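Local atomic coordinates of PHOX (Pseudomonas fluorescens, PDB entry 4A9V), a protein that hydrolyses phosphate monoesters as an alkaline phosphatase, using a cofactor of iron and calcium ions held in a beta-propeller. Residues F297-V302 with I369-A374; L324-F329 with L373-V378. All coordinates share one frame; numbering follows the deposited sequence. Where two conformers were deposited one is given.

Interaction 1 of 2, residues F297-V302 with I369-A374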
loop_
_atom_site.group_PDB
_atom_site.type_symbol
_atom_site.label_atom_id
_atom_site.label_comp_id
_atom_site.label_asym_id
_atom_site.label_seq_id
_atom_site.Cartn_x
_atom_site.Cartn_y
_atom_site.Cartn_z
ATOM N N PHE A 297 -2.276 13.619 -4.949
ATOM C CA PHE A 297 -0.923 13.949 -5.371
ATOM C C PHE A 297 0.116 12.865 -5.057
ATOM O O PHE A 297 -0.137 11.898 -4.323
ATOM C CB PHE A 297 -0.483 15.266 -4.734
ATOM C CG PHE A 297 -1.482 16.385 -4.894
ATOM C CD1 PHE A 297 -1.998 16.694 -6.142
ATOM C CD2 PHE A 297 -1.868 17.160 -3.806
ATOM C CE1 PHE A 297 -2.850 17.769 -6.307
ATOM C CE2 PHE A 297 -2.761 18.211 -3.962
ATOM C CZ PHE A 297 -3.262 18.503 -5.214
ATOM N N ILE A 298 1.309 13.069 -5.617
ATOM C CA ILE A 298 2.506 12.282 -5.323
ATOM C C ILE A 298 3.499 13.160 -4.561
ATOM O O ILE A 298 3.745 14.307 -4.933
ATOM C CB ILE A 298 3.145 11.766 -6.628
ATOM C CG1 ILE A 298 2.189 10.798 -7.334
ATOM C CG2 ILE A 298 4.486 11.097 -6.346
ATOM C CD1 ILE A 298 2.565 10.487 -8.765
ATOM N N TYR A 299 4.067 12.591 -3.501
ATOM C CA TYR A 299 4.917 13.301 -2.546
ATOM C C TYR A 299 6.310 12.663 -2.457
ATOM O O TYR A 299 6.527 11.520 -2.868
ATOM C CB TYR A 299 4.278 13.309 -1.150
ATOM C CG TYR A 299 2.942 14.012 -1.071
ATOM C CD1 TYR A 299 1.771 13.377 -1.477
ATOM C CD2 TYR A 299 2.832 15.275 -0.501
ATOM C CE1 TYR A 299 0.542 14.007 -1.370
ATOM C CE2 TYR A 299 1.603 15.895 -0.362
ATOM C CZ TYR A 299 0.467 15.266 -0.804
ATOM O OH TYR A 299 -0.737 15.914 -0.650
ATOM N N LYS A 300 7.242 13.397 -1.859
ATOM C CA LYS A 300 8.628 12.959 -1.691
ATOM C C LYS A 300 9.175 13.602 -0.422
ATOM O O LYS A 300 9.175 14.821 -0.296
ATOM C CB LYS A 300 9.455 13.398 -2.899
ATOM C CG LYS A 300 10.942 13.126 -2.820
ATOM C CD LYS A 300 11.641 13.919 -3.918
ATOM C CE LYS A 300 13.133 13.655 -4.002
ATOM N NZ LYS A 300 13.758 14.544 -5.020
ATOM N N PHE A 301 9.680 12.783 0.488
ATOM C CA PHE A 301 10.349 13.281 1.682
ATOM C C PHE A 301 11.845 13.054 1.538
ATOM O O PHE A 301 12.279 11.988 1.103
ATOM C CB PHE A 301 9.840 12.540 2.919
ATOM C CG PHE A 301 10.551 12.926 4.188
ATOM C CD1 PHE A 301 10.217 14.088 4.866
ATOM C CD2 PHE A 301 11.572 12.136 4.688
ATOM C CE1 PHE A 301 10.906 14.460 6.006
ATOM C CE2 PHE A 301 12.225 12.480 5.855
ATOM C CZ PHE A 301 11.891 13.645 6.518
ATOM N N VAL A 302 12.629 14.058 1.910
ATOM C CA VAL A 302 14.086 13.927 1.934
ATOM C C VAL A 302 14.596 14.288 3.324
ATOM O O VAL A 302 14.295 15.361 3.836
ATOM C CB VAL A 302 14.761 14.844 0.897
ATOM C CG1 VAL A 302 16.265 14.632 0.915
ATOM C CG2 VAL A 302 14.179 14.601 -0.491
ATOM N N ILE A 369 -0.175 18.130 8.913
ATOM C CA ILE A 369 -1.475 17.547 9.229
ATOM C C ILE A 369 -2.434 17.743 8.050
ATOM O O ILE A 369 -3.258 16.877 7.755
ATOM C CB ILE A 369 -2.037 18.159 10.530
ATOM C CG1 ILE A 369 -1.126 17.833 11.719
ATOM C CG2 ILE A 369 -3.451 17.667 10.796
ATOM C CD1 ILE A 369 -1.380 18.692 12.941
ATOM N N HIS A 370 -2.307 18.888 7.384
ATOM C CA HIS A 370 -3.144 19.244 6.244
ATOM C C HIS A 370 -2.335 19.317 4.976
ATOM O O HIS A 370 -2.544 20.187 4.128
ATOM C CB HIS A 370 -3.852 20.563 6.520
ATOM C CG HIS A 370 -4.803 20.484 7.677
ATOM N ND1 HIS A 370 -5.142 21.554 8.422
ATOM C CD2 HIS A 370 -5.525 19.408 8.182
ATOM C CE1 HIS A 370 -6.025 21.175 9.366
ATOM N NE2 HIS A 370 -6.250 19.861 9.223
ATOM N N ALA A 371 -1.502 18.306 4.757
ATOM C CA ALA A 371 -0.610 18.284 3.606
ATOM C C ALA A 371 -1.366 18.400 2.282
ATOM O O ALA A 371 -0.873 19.028 1.352
ATOM C CB ALA A 371 0.242 17.036 3.631
ATOM N N ARG A 372 -2.548 17.790 2.179
ATOM C CA ARG A 372 -3.318 17.884 0.942
ATOM C C ARG A 372 -3.600 19.345 0.604
ATOM O O ARG A 372 -3.556 19.742 -0.561
ATOM C CB ARG A 372 -4.643 17.133 1.074
ATOM C CG ARG A 372 -4.530 15.621 0.982
ATOM C CD ARG A 372 -5.903 14.972 0.981
ATOM N NE ARG A 372 -5.821 13.566 0.637
ATOM C CZ ARG A 372 -6.869 12.784 0.437
ATOM N NH1 ARG A 372 -8.104 13.229 0.651
ATOM N NH2 ARG A 372 -6.678 11.559 -0.015
ATOM N N LEU A 373 -4.027 20.110 1.603
ATOM C CA LEU A 373 -4.376 21.508 1.401
ATOM C C LEU A 373 -3.146 22.320 1.031
ATOM O O LEU A 373 -3.214 23.207 0.194
ATOM C CB LEU A 373 -5.030 22.087 2.656
ATOM C CG LEU A 373 -6.433 21.554 2.927
ATOM C CD1 LEU A 373 -6.972 22.162 4.214
ATOM C CD2 LEU A 373 -7.370 21.872 1.773
ATOM N N ALA A 374 -2.021 22.040 1.680
ATOM C CA ALA A 374 -0.790 22.762 1.382
ATOM C C ALA A 374 -0.335 22.469 -0.051
ATOM O O ALA A 374 0.101 23.367 -0.776
ATOM C CB ALA A 374 0.296 22.389 2.383
#
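Tyr299 and Phe297 reach from the strand to the first turn of helix 371-377, and most of what they meet there is backbone. The hydroxyl of Tyr299 ends beside the chain at Ala371 and Arg372: its OH lies 3.6 Å from Arg372 CA and 3.7 Å from Ala371 O, the latter near the plane of the tyrosine ring, and no hydrogen bond links the two segments. The same OH stands 4.1 Å from Arg372 CG, at the root of a side chain extended as far as NE. Phe297 offers its rim, CE2 standing 3.8 Å from Arg372 O, close to the ring plane, so that a ring C-H edge rather than the pi face meets the carbonyl. Arg372 O has a weak hydrogen bond of its own, from Ser376 OG. Two apart along the strand, both aromatic residues point toward the helix; with CG anti to the carbonyl carbon (chi1 -50° for Phe297 and -62° for Tyr299) each ring lies beside its backbone N.

Strand 296-303 belongs to an antiparallel sheet of the PhoX beta-propeller, and the helix lies against one face of it.

The apolar part is small: Tyr299 CE2 stands 4.4 Å from Ala371 CB.

Charge is dealt with beyond this pair of segments. The guanidinium of Arg372 forms salt bridges with Asp291 and Glu293, donates to Arg215 O and makes a cation-pi contact with Tyr216. Its side chain lies about 10 Å from the mu-oxo-diiron group, while the Tyr299 ring stacks on Phe270.

Interaction 2 of 2, residues L324-F329 with L373-V378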
loop_
_atom_site.group_PDB
_atom_site.type_symbol
_atom_site.label_atom_id
_atom_site.label_comp_id
_atom_site.label_asym_id
_atom_site.label_seq_id
_atom_site.Cartn_x
_atom_site.Cartn_y
_atom_site.Cartn_z
ATOM N N LEU A 324 9.399 17.811 3.060
ATOM C CA LEU A 324 8.354 17.161 2.264
ATOM C C LEU A 324 8.055 17.993 1.025
ATOM O O LEU A 324 7.896 19.210 1.111
ATOM C CB LEU A 324 7.091 16.992 3.113
ATOM C CG LEU A 324 5.933 16.232 2.464
ATOM C CD1 LEU A 324 6.291 14.774 2.219
ATOM C CD2 LEU A 324 4.693 16.351 3.329
ATOM N N TYR A 325 8.050 17.320 -0.124
ATOM C CA TYR A 325 7.762 17.916 -1.423
ATOM C C TYR A 325 6.535 17.253 -2.029
ATOM O O TYR A 325 6.198 16.119 -1.699
ATOM C CB TYR A 325 8.938 17.694 -2.375
ATOM C CG TYR A 325 10.248 18.285 -1.912
ATOM C CD1 TYR A 325 11.118 17.563 -1.099
ATOM C CD2 TYR A 325 10.670 19.519 -2.379
ATOM C CE1 TYR A 325 12.343 18.081 -0.724
ATOM C CE2 TYR A 325 11.885 20.053 -1.998
ATOM C CZ TYR A 325 12.709 19.338 -1.157
ATOM O OH TYR A 325 13.912 19.872 -0.755
ATOM N N VAL A 326 5.960 17.922 -3.022
ATOM C CA VAL A 326 4.868 17.368 -3.810
ATOM C C VAL A 326 5.149 17.624 -5.294
ATOM O O VAL A 326 5.843 18.580 -5.641
ATOM C CB VAL A 326 3.516 17.965 -3.367
ATOM C CG1 VAL A 326 3.404 19.437 -3.749
ATOM C CG2 VAL A 326 2.358 17.150 -3.927
ATOM N N ALA A 327 4.667 16.735 -6.159
ATOM C CA ALA A 327 5.011 16.768 -7.575
ATOM C C ALA A 327 4.084 17.649 -8.403
ATOM O O ALA A 327 2.855 17.611 -8.246
ATOM C CB ALA A 327 5.022 15.360 -8.150
ATOM N N ARG A 328 4.684 18.297 -9.401
ATOM C CA ARG A 328 3.963 18.846 -10.542
ATOM C C ARG A 328 4.544 18.224 -11.810
ATOM O O ARG A 328 5.745 17.991 -11.896
ATOM C CB ARG A 328 4.094 20.376 -10.583
ATOM C CG ARG A 328 3.184 21.041 -11.605
ATOM C CD ARG A 328 3.451 22.530 -11.747
ATOM N NE ARG A 328 3.130 23.266 -10.533
ATOM C CZ ARG A 328 3.467 24.534 -10.330
ATOM N NH1 ARG A 328 4.198 25.170 -11.231
ATOM N NH2 ARG A 328 3.143 25.142 -9.200
ATOM N N PHE A 329 3.674 17.844 -12.739
ATOM C CA PHE A 329 4.082 17.251 -14.008
ATOM C C PHE A 329 3.623 18.170 -15.122
ATOM O O PHE A 329 2.467 18.617 -15.112
ATOM C CB PHE A 329 3.410 15.891 -14.204
ATOM C CG PHE A 329 3.777 14.868 -13.164
ATOM C CD1 PHE A 329 3.061 14.787 -11.979
ATOM C CD2 PHE A 329 4.823 13.980 -13.362
ATOM C CE1 PHE A 329 3.409 13.885 -10.991
ATOM C CE2 PHE A 329 5.169 13.071 -12.373
ATOM C CZ PHE A 329 4.494 13.059 -11.167
ATOM N N LEU A 373 -4.027 20.110 1.603
ATOM C CA LEU A 373 -4.376 21.508 1.401
ATOM C C LEU A 373 -3.146 22.320 1.031
ATOM O O LEU A 373 -3.214 23.207 0.194
ATOM C CB LEU A 373 -5.030 22.087 2.656
ATOM C CG LEU A 373 -6.433 21.554 2.927
ATOM C CD1 LEU A 373 -6.972 22.162 4.214
ATOM C CD2 LEU A 373 -7.370 21.872 1.773
ATOM N N ALA A 374 -2.021 22.040 1.680
ATOM C CA ALA A 374 -0.790 22.762 1.382
ATOM C C ALA A 374 -0.335 22.469 -0.051
ATOM O O ALA A 374 0.101 23.367 -0.776
ATOM C CB ALA A 374 0.296 22.389 2.383
ATOM N N ALA A 375 -0.456 21.213 -0.470
ATOM C CA ALA A 375 -0.060 20.821 -1.813
ATOM C C ALA A 375 -0.944 21.487 -2.880
ATOM O O ALA A 375 -0.469 21.842 -3.957
ATOM C CB ALA A 375 -0.101 19.307 -1.942
ATOM N N SER A 376 -2.222 21.689 -2.581
ATOM C CA SER A 376 -3.073 22.443 -3.491
ATOM C C SER A 376 -2.614 23.895 -3.608
ATOM O O SER A 376 -2.596 24.457 -4.698
ATOM C CB SER A 376 -4.533 22.387 -3.048
ATOM O OG SER A 376 -5.077 21.088 -3.218
ATOM N N VAL A 377 -2.233 24.502 -2.489
ATOM C CA VAL A 377 -1.767 25.891 -2.514
ATOM C C VAL A 377 -0.584 26.052 -3.471
ATOM O O VAL A 377 -0.502 27.034 -4.208
ATOM C CB VAL A 377 -1.385 26.389 -1.103
ATOM C CG1 VAL A 377 -0.626 27.708 -1.174
ATOM C CG2 VAL A 377 -2.630 26.552 -0.255
ATOM N N VAL A 378 0.331 25.088 -3.479
ATOM C CA VAL A 378 1.544 25.227 -4.284
ATOM C C VAL A 378 1.387 24.695 -5.707
ATOM O O VAL A 378 2.320 24.763 -6.495
ATOM C CB VAL A 378 2.776 24.566 -3.627
ATOM C CG1 VAL A 378 2.930 25.031 -2.191
ATOM C CG2 VAL A 378 2.707 23.047 -3.713
#
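Val326 sets CG2 anti to its backbone N and CG1 between N and the carbonyl carbon (chi1 69°), a choice that turns both methyls to the helix. CG2 meets Ala375 CB at 3.8 Å, and CG1 lies almost as near the same methyl, at 3.9 Å, so the alanine sits against the fork of the valine. CG1 is also 3.7 Å from Val378 CG2, a single branch of a side chain that slants across Val326. The small alanine lets the backbones come close here, with CA atoms of Val326 and Ala375 6.3 Å apart.

Two residues further along the strand, Arg328 points to the same side. Its chain runs straight to CD and then bends at chi3 (-65°), bringing the guanidinium to the C-terminal end of the helix. There NH2 donates to Val378 O at 2.9 Å. The acceptor lies near the guanidinium plane, at its edge, but the bond is moderately bent, with an N-H...O angle of 138°, and the donor is tilted slightly from the carbonyl plane. NE of the same group donates to Gly379 O, so two successive carbonyls hold the guanidinium and limit its rotation. The positive charge would also suit the negative end of the helix dipole. A leucine here would probably leave the carbonyls of Val378 and Gly379 without these donors, and the chain leaving the helix less firmly tied to the strand.

Around this contact, Phe297 from strand 296-303 packs on both Val326 and Ala375, while Ile346 of strand 340-347 touches Arg328 and Val378. Helix 371-377 thus lies over strands 296-303 and 322-329, Val378 extends the contact to strand 340-347, and on the helix's other flank Leu373 packs against helix 211-216.

Overall arrangement
Interactions 1 and 2 fix the same helix, 371-377, to neighbouring strands of one antiparallel sheet, with their centres about 6 Å apart. Interaction 1 takes the start of the helix and is wholly buried, its centre about 17 Å from the centre of the chain; aromatic side chains there meet helix backbone without a hydrogen bond. Interaction 2 takes the end of the helix, its centre about 21 Å from the chain centre, and joins a buried aliphatic patch to a partly exposed arginine that bonds to carbonyls. Paired backbones connect the strands, Lys300 O lying 2.7 Å from Tyr325 N, and Phe297 CD2 approaches Ala375 CB to 3.3 Å, making the two contacts one continuous interface.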